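Local coordinates for lantibiotic dehydratase (Microbispora corallina, PDB 5EHK), which probably dehydrates serine and threonine residues of the precursor peptide of the lantibiotic NAI-107, in a reaction that depends on aminoacylated tRNA, at residues A[167-172]-A[541-546]; A[365-370]-A[579-584]. One frame throughout, in Å; residues are numbered along the deposited sequence.

Interaction 1 (A[167-172]-A[541-546]); sequences RTRTRA and TGLLPD
Arg169 reaches out of strand 167-172, which pairs antiparallel with 366-379, to Leu543 and Thr541 in the loop that enters helix 545-556 with Leu544 at its N-cap. In this strand-to-loop contact Arg169 carries most of the surface, its aliphatic CB and CD each 4.0 Å from Leu543 CD1. The arginine chain leaves the strand with CG anti to the backbone N (chi1 161°) and bends once near its end, at chi3, which turns the flat group toward the loop. One of its faces is covered by Leu543, whose CD1 sits 3.3 Å above the plane, over the centre, and 3.4 Å from Arg169 CZ. Over the opposite face lies Arg171 NH1, 3.6 Å above the Arg169 plane; the carboxylate of Asp369 probably offsets the two charges. Gly542 N is held by Asp548 of the following helix, and Thr541 OG1 by Gly538 O just before the segment. Thr541 itself meets the arginine through its backbone: Arg169 NH1 donates to Thr541 O at 2.8 Å, almost straight at 174°, with the oxygen in the guanidinium plane.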
loop_
_atom_site.group_PDB
_atom_site.type_symbol
_atom_site.label_atom_id
_atom_site.label_comp_id
_atom_site.label_asym_id
_atom_site.label_seq_id
_atom_site.Cartn_x
_atom_site.Cartn_y
_atom_site.Cartn_z
ATOM N N ARG A 167 47.753 -18.457 13.404
ATOM C CA ARG A 167 47.729 -19.539 12.424
ATOM C C ARG A 167 46.602 -19.425 11.408
ATOM O O ARG A 167 45.481 -19.027 11.724
ATOM C CB ARG A 167 47.580 -20.868 13.148
ATOM C CG ARG A 167 48.788 -21.285 13.926
ATOM C CD ARG A 167 49.990 -21.401 13.018
ATOM N NE ARG A 167 50.768 -22.562 13.435
ATOM C CZ ARG A 167 50.494 -23.807 13.050
ATOM N NH1 ARG A 167 49.459 -24.045 12.248
ATOM N NH2 ARG A 167 51.238 -24.817 13.480
ATOM N N THR A 168 46.918 -19.845 10.193
ATOM C CA THR A 168 46.033 -19.745 9.052
ATOM C C THR A 168 45.408 -21.105 8.765
ATOM O O THR A 168 46.020 -22.133 9.037
ATOM C CB THR A 168 46.827 -19.245 7.830
ATOM O OG1 THR A 168 46.904 -17.820 7.878
ATOM C CG2 THR A 168 46.141 -19.598 6.566
ATOM N N ARG A 169 44.156 -21.124 8.318
ATOM C CA ARG A 169 43.631 -22.310 7.634
ATOM C C ARG A 169 43.254 -21.894 6.219
ATOM O O ARG A 169 42.545 -20.903 6.051
ATOM C CB ARG A 169 42.375 -22.851 8.287
ATOM C CG ARG A 169 41.622 -23.737 7.328
ATOM C CD ARG A 169 40.553 -24.514 8.017
ATOM N NE ARG A 169 39.453 -23.609 8.319
ATOM C CZ ARG A 169 38.474 -23.877 9.171
ATOM N NH1 ARG A 169 38.456 -25.031 9.834
ATOM N NH2 ARG A 169 37.528 -22.975 9.374
ATOM N N THR A 170 43.693 -22.652 5.217
ATOM C CA THR A 170 43.459 -22.304 3.812
ATOM C C THR A 170 42.682 -23.386 3.053
ATOM O O THR A 170 43.008 -24.566 3.116
ATOM C CB THR A 170 44.783 -22.004 3.092
ATOM O OG1 THR A 170 45.482 -20.999 3.827
ATOM C CG2 THR A 170 44.546 -21.512 1.654
ATOM N N ARG A 171 41.650 -22.962 2.333
ATOM C CA ARG A 171 40.789 -23.886 1.610
ATOM C C ARG A 171 40.492 -23.408 0.208
ATOM O O ARG A 171 40.656 -22.232 -0.122
ATOM C CB ARG A 171 39.480 -24.126 2.366
ATOM C CG ARG A 171 39.626 -25.013 3.582
ATOM C CD ARG A 171 38.399 -24.946 4.462
ATOM N NE ARG A 171 38.437 -25.970 5.503
ATOM C CZ ARG A 171 37.522 -26.102 6.459
ATOM N NH1 ARG A 171 36.501 -25.255 6.514
ATOM N NH2 ARG A 171 37.630 -27.075 7.361
ATOM N N ALA A 172 40.070 -24.352 -0.618
ATOM C CA ALA A 172 39.715 -24.078 -1.992
ATOM C C ALA A 172 38.453 -23.244 -2.019
ATOM O O ALA A 172 37.534 -23.505 -1.264
ATOM C CB ALA A 172 39.502 -25.386 -2.729
ATOM N N THR A 541 34.569 -23.598 12.647
ATOM C CA THR A 541 34.693 -24.934 13.227
ATOM C C THR A 541 36.044 -25.562 12.868
ATOM O O THR A 541 36.494 -25.480 11.725
ATOM C CB THR A 541 33.536 -25.831 12.752
ATOM O OG1 THR A 541 32.289 -25.257 13.174
ATOM C CG2 THR A 541 33.662 -27.228 13.329
ATOM N N GLY A 542 36.678 -26.193 13.851
ATOM C CA GLY A 542 38.020 -26.735 13.691
ATOM C C GLY A 542 39.087 -25.821 14.280
ATOM O O GLY A 542 40.022 -26.277 14.939
ATOM N N LEU A 543 38.937 -24.522 14.038
ATOM C CA LEU A 543 39.872 -23.508 14.525
ATOM C C LEU A 543 39.886 -23.364 16.044
ATOM O O LEU A 543 40.939 -23.146 16.644
ATOM C CB LEU A 543 39.579 -22.156 13.880
ATOM C CG LEU A 543 40.412 -21.889 12.639
ATOM C CD1 LEU A 543 40.515 -23.135 11.766
ATOM C CD2 LEU A 543 39.811 -20.739 11.859
ATOM N N LEU A 544 38.729 -23.492 16.677
ATOM C CA LEU A 544 38.680 -23.297 18.119
ATOM C C LEU A 544 38.151 -24.523 18.847
ATOM O O LEU A 544 37.049 -24.486 19.398
ATOM C CB LEU A 544 37.843 -22.069 18.460
ATOM C CG LEU A 544 38.208 -20.829 17.655
ATOM C CD1 LEU A 544 37.283 -19.665 18.030
ATOM C CD2 LEU A 544 39.697 -20.477 17.861
ATOM N N PRO A 545 38.955 -25.601 18.869
ATOM C CA PRO A 545 38.605 -26.926 19.404
ATOM C C PRO A 545 37.955 -26.771 20.766
ATOM O O PRO A 545 36.992 -27.470 21.116
ATOM C CB PRO A 545 39.969 -27.601 19.560
ATOM C CG PRO A 545 40.823 -26.951 18.531
ATOM C CD PRO A 545 40.388 -25.513 18.539
ATOM N N ASP A 546 38.525 -25.827 21.512
ATOM C CA ASP A 546 37.969 -25.279 22.733
ATOM C C ASP A 546 36.437 -25.108 22.640
ATOM O O ASP A 546 35.675 -25.873 23.243
ATOM C CB ASP A 546 38.613 -23.894 22.956
ATOM C CG ASP A 546 39.766 -23.597 21.968
ATOM O OD1 ASP A 546 40.432 -24.549 21.489
ATOM O OD2 ASP A 546 40.017 -22.408 21.680
#

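Interaction 2 (A[365-370]-A[579-584]); sequences PLHVDL and AANLAH
His367 meets Asn581 and Leu582, which come from the turn at the end of the short helix that begins at 577. Pro365, just before the strand that carries the histidine, and Leu366, its first residue, point away from the turn, Pro365 onto Trp176 and Leu366 into helix 346-359. His367 is next and faces the turn. Its CG is anti to the backbone N (chi1 178°), which extends the imidazole toward Asn581. CB of Asn581 lies over the ring face in a CH-pi contact, 4.2 Å from the centroid of the His367 ring, and the carbonyl Asn581 O stands above the rim, 4.0 Å from His367 NE2. The side chains slide past one another in opposite directions, leaving the ring and amide planes 21° apart, not far from parallel. The Leu582 side chain crosses that of His367 at about a right angle, its CD2 3.7 Å from His367 CE1. The Asn581 amide is taken up by the start of helix 174-185, with ND2 bonded to Asp173 and OD1 accepting from Met174 N. Further along, Asp369 brings its carboxylate to the ring, OD1 being 2.7 Å from His367 NE2. Asn581 and Leu582 are the two central residues of a type I beta turn from Ala580 to Ala583, whose bond from Ala583 N to Ala580 O is weak at 3.5 Å, and the contact is the packing of that turn against a strand through a CH-pi pair.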
loop_
_atom_site.group_PDB
_atom_site.type_symbol
_atom_site.label_atom_id
_atom_site.label_comp_id
_atom_site.label_asym_id
_atom_site.label_seq_id
_atom_site.Cartn_x
_atom_site.Cartn_y
_atom_site.Cartn_z
ATOM N N PRO A 365 40.918 -18.117 -5.908
ATOM C CA PRO A 365 40.732 -19.557 -5.716
ATOM C C PRO A 365 40.974 -19.979 -4.270
ATOM O O PRO A 365 40.921 -21.178 -3.968
ATOM C CB PRO A 365 41.828 -20.147 -6.587
ATOM C CG PRO A 365 42.934 -19.170 -6.425
ATOM C CD PRO A 365 42.286 -17.808 -6.360
ATOM N N LEU A 366 41.258 -19.027 -3.386
ATOM C CA LEU A 366 41.489 -19.382 -1.985
ATOM C C LEU A 366 40.572 -18.644 -1.019
ATOM O O LEU A 366 40.176 -17.500 -1.240
ATOM C CB LEU A 366 42.947 -19.116 -1.565
ATOM C CG LEU A 366 44.147 -19.706 -2.293
ATOM C CD1 LEU A 366 45.388 -19.186 -1.612
ATOM C CD2 LEU A 366 44.126 -21.209 -2.253
ATOM N N HIS A 367 40.255 -19.323 0.069
ATOM C CA HIS A 367 39.562 -18.708 1.184
ATOM C C HIS A 367 40.382 -18.942 2.447
ATOM O O HIS A 367 40.752 -20.080 2.764
ATOM C CB HIS A 367 38.131 -19.250 1.337
ATOM C CG HIS A 367 37.401 -18.668 2.509
ATOM N ND1 HIS A 367 36.775 -17.439 2.460
ATOM C CD2 HIS A 367 37.218 -19.136 3.768
ATOM C CE1 HIS A 367 36.234 -17.181 3.639
ATOM N NE2 HIS A 367 36.486 -18.195 4.451
ATOM N N VAL A 368 40.719 -17.860 3.138
ATOM C CA VAL A 368 41.606 -17.961 4.295
ATOM C C VAL A 368 40.917 -17.506 5.555
ATOM O O VAL A 368 40.352 -16.427 5.596
ATOM C CB VAL A 368 42.910 -17.133 4.109
ATOM C CG1 VAL A 368 43.699 -17.061 5.416
ATOM C CG2 VAL A 368 43.764 -17.711 2.974
ATOM N N ASP A 369 40.947 -18.345 6.578
ATOM C CA ASP A 369 40.504 -17.927 7.897
ATOM C C ASP A 369 41.731 -17.867 8.804
ATOM O O ASP A 369 42.635 -18.710 8.706
ATOM C CB ASP A 369 39.489 -18.907 8.496
ATOM C CG ASP A 369 38.282 -19.176 7.582
ATOM O OD1 ASP A 369 37.943 -18.315 6.723
ATOM O OD2 ASP A 369 37.663 -20.263 7.763
ATOM N N LEU A 370 41.755 -16.885 9.697
ATOM C CA LEU A 370 42.898 -16.667 10.548
ATOM C C LEU A 370 42.554 -16.978 11.987
ATOM O O LEU A 370 41.604 -16.427 12.530
ATOM C CB LEU A 370 43.304 -15.216 10.468
ATOM C CG LEU A 370 44.618 -14.912 11.167
ATOM C CD1 LEU A 370 45.707 -15.831 10.631
ATOM C CD2 LEU A 370 44.973 -13.445 10.999
ATOM N N ALA A 579 29.288 -16.280 -0.639
ATOM C CA ALA A 579 28.551 -16.892 0.457
ATOM C C ALA A 579 28.800 -18.381 0.491
ATOM O O ALA A 579 28.710 -19.006 1.543
ATOM C CB ALA A 579 27.068 -16.589 0.373
ATOM N N ALA A 580 29.098 -18.956 -0.663
ATOM C CA ALA A 580 29.296 -20.397 -0.713
ATOM C C ALA A 580 30.526 -20.764 0.119
ATOM O O ALA A 580 30.567 -21.827 0.745
ATOM C CB ALA A 580 29.423 -20.881 -2.152
ATOM N N ASN A 581 31.504 -19.856 0.156
ATOM C CA ASN A 581 32.698 -20.047 0.988
ATOM C C ASN A 581 32.409 -19.919 2.479
ATOM O O ASN A 581 33.253 -20.267 3.298
ATOM C CB ASN A 581 33.779 -19.026 0.627
ATOM C CG ASN A 581 34.487 -19.356 -0.665
ATOM O OD1 ASN A 581 34.780 -20.522 -0.944
ATOM N ND2 ASN A 581 34.740 -18.336 -1.478
ATOM N N LEU A 582 31.219 -19.438 2.829
ATOM C CA LEU A 582 30.874 -19.207 4.231
ATOM C C LEU A 582 29.852 -20.202 4.763
ATOM O O LEU A 582 29.200 -19.958 5.771
ATOM C CB LEU A 582 30.367 -17.778 4.429
ATOM C CG LEU A 582 31.243 -16.654 3.872
ATOM C CD1 LEU A 582 30.601 -15.310 4.119
ATOM C CD2 LEU A 582 32.636 -16.702 4.496
ATOM N N ALA A 583 29.707 -21.318 4.066
ATOM C CA ALA A 583 28.632 -22.246 4.359
ATOM C C ALA A 583 29.174 -23.586 4.818
ATOM O O ALA A 583 28.420 -24.556 4.922
ATOM C CB ALA A 583 27.697 -22.407 3.161
ATOM N N HIS A 584 30.481 -23.649 5.060
ATOM C CA HIS A 584 31.105 -24.864 5.603
ATOM C C HIS A 584 30.845 -25.004 7.100
ATOM O O HIS A 584 31.745 -24.836 7.909
ATOM C CB HIS A 584 32.599 -24.834 5.327
ATOM C CG HIS A 584 32.920 -24.765 3.872
ATOM N ND1 HIS A 584 32.543 -25.753 2.989
ATOM C CD2 HIS A 584 33.525 -23.805 3.132
ATOM C CE1 HIS A 584 32.929 -25.417 1.770
ATOM N NE2 HIS A 584 33.525 -24.237 1.829
#

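In the fold
The two contacts have centres 11 Å apart and use antiparallel neighbouring strands: interaction 1 lies on 167-172 and interaction 2 on 366-379. The backbones join where Arg171 O lies 2.9 Å from His367 N, a probable hydrogen bond. Their side chains are linked through Asp369 of segment 365-370, whose OD2 makes a salt bridge of 3.2 Å with Arg169 NH2. Arg539, a little before 541-546 in the chain, touches both His367 and Leu582. The segments alternate along the sequence, and the later two, 541-546 and 579-584, pack on the earlier strand pair, within the N-terminal family region of the dehydratase.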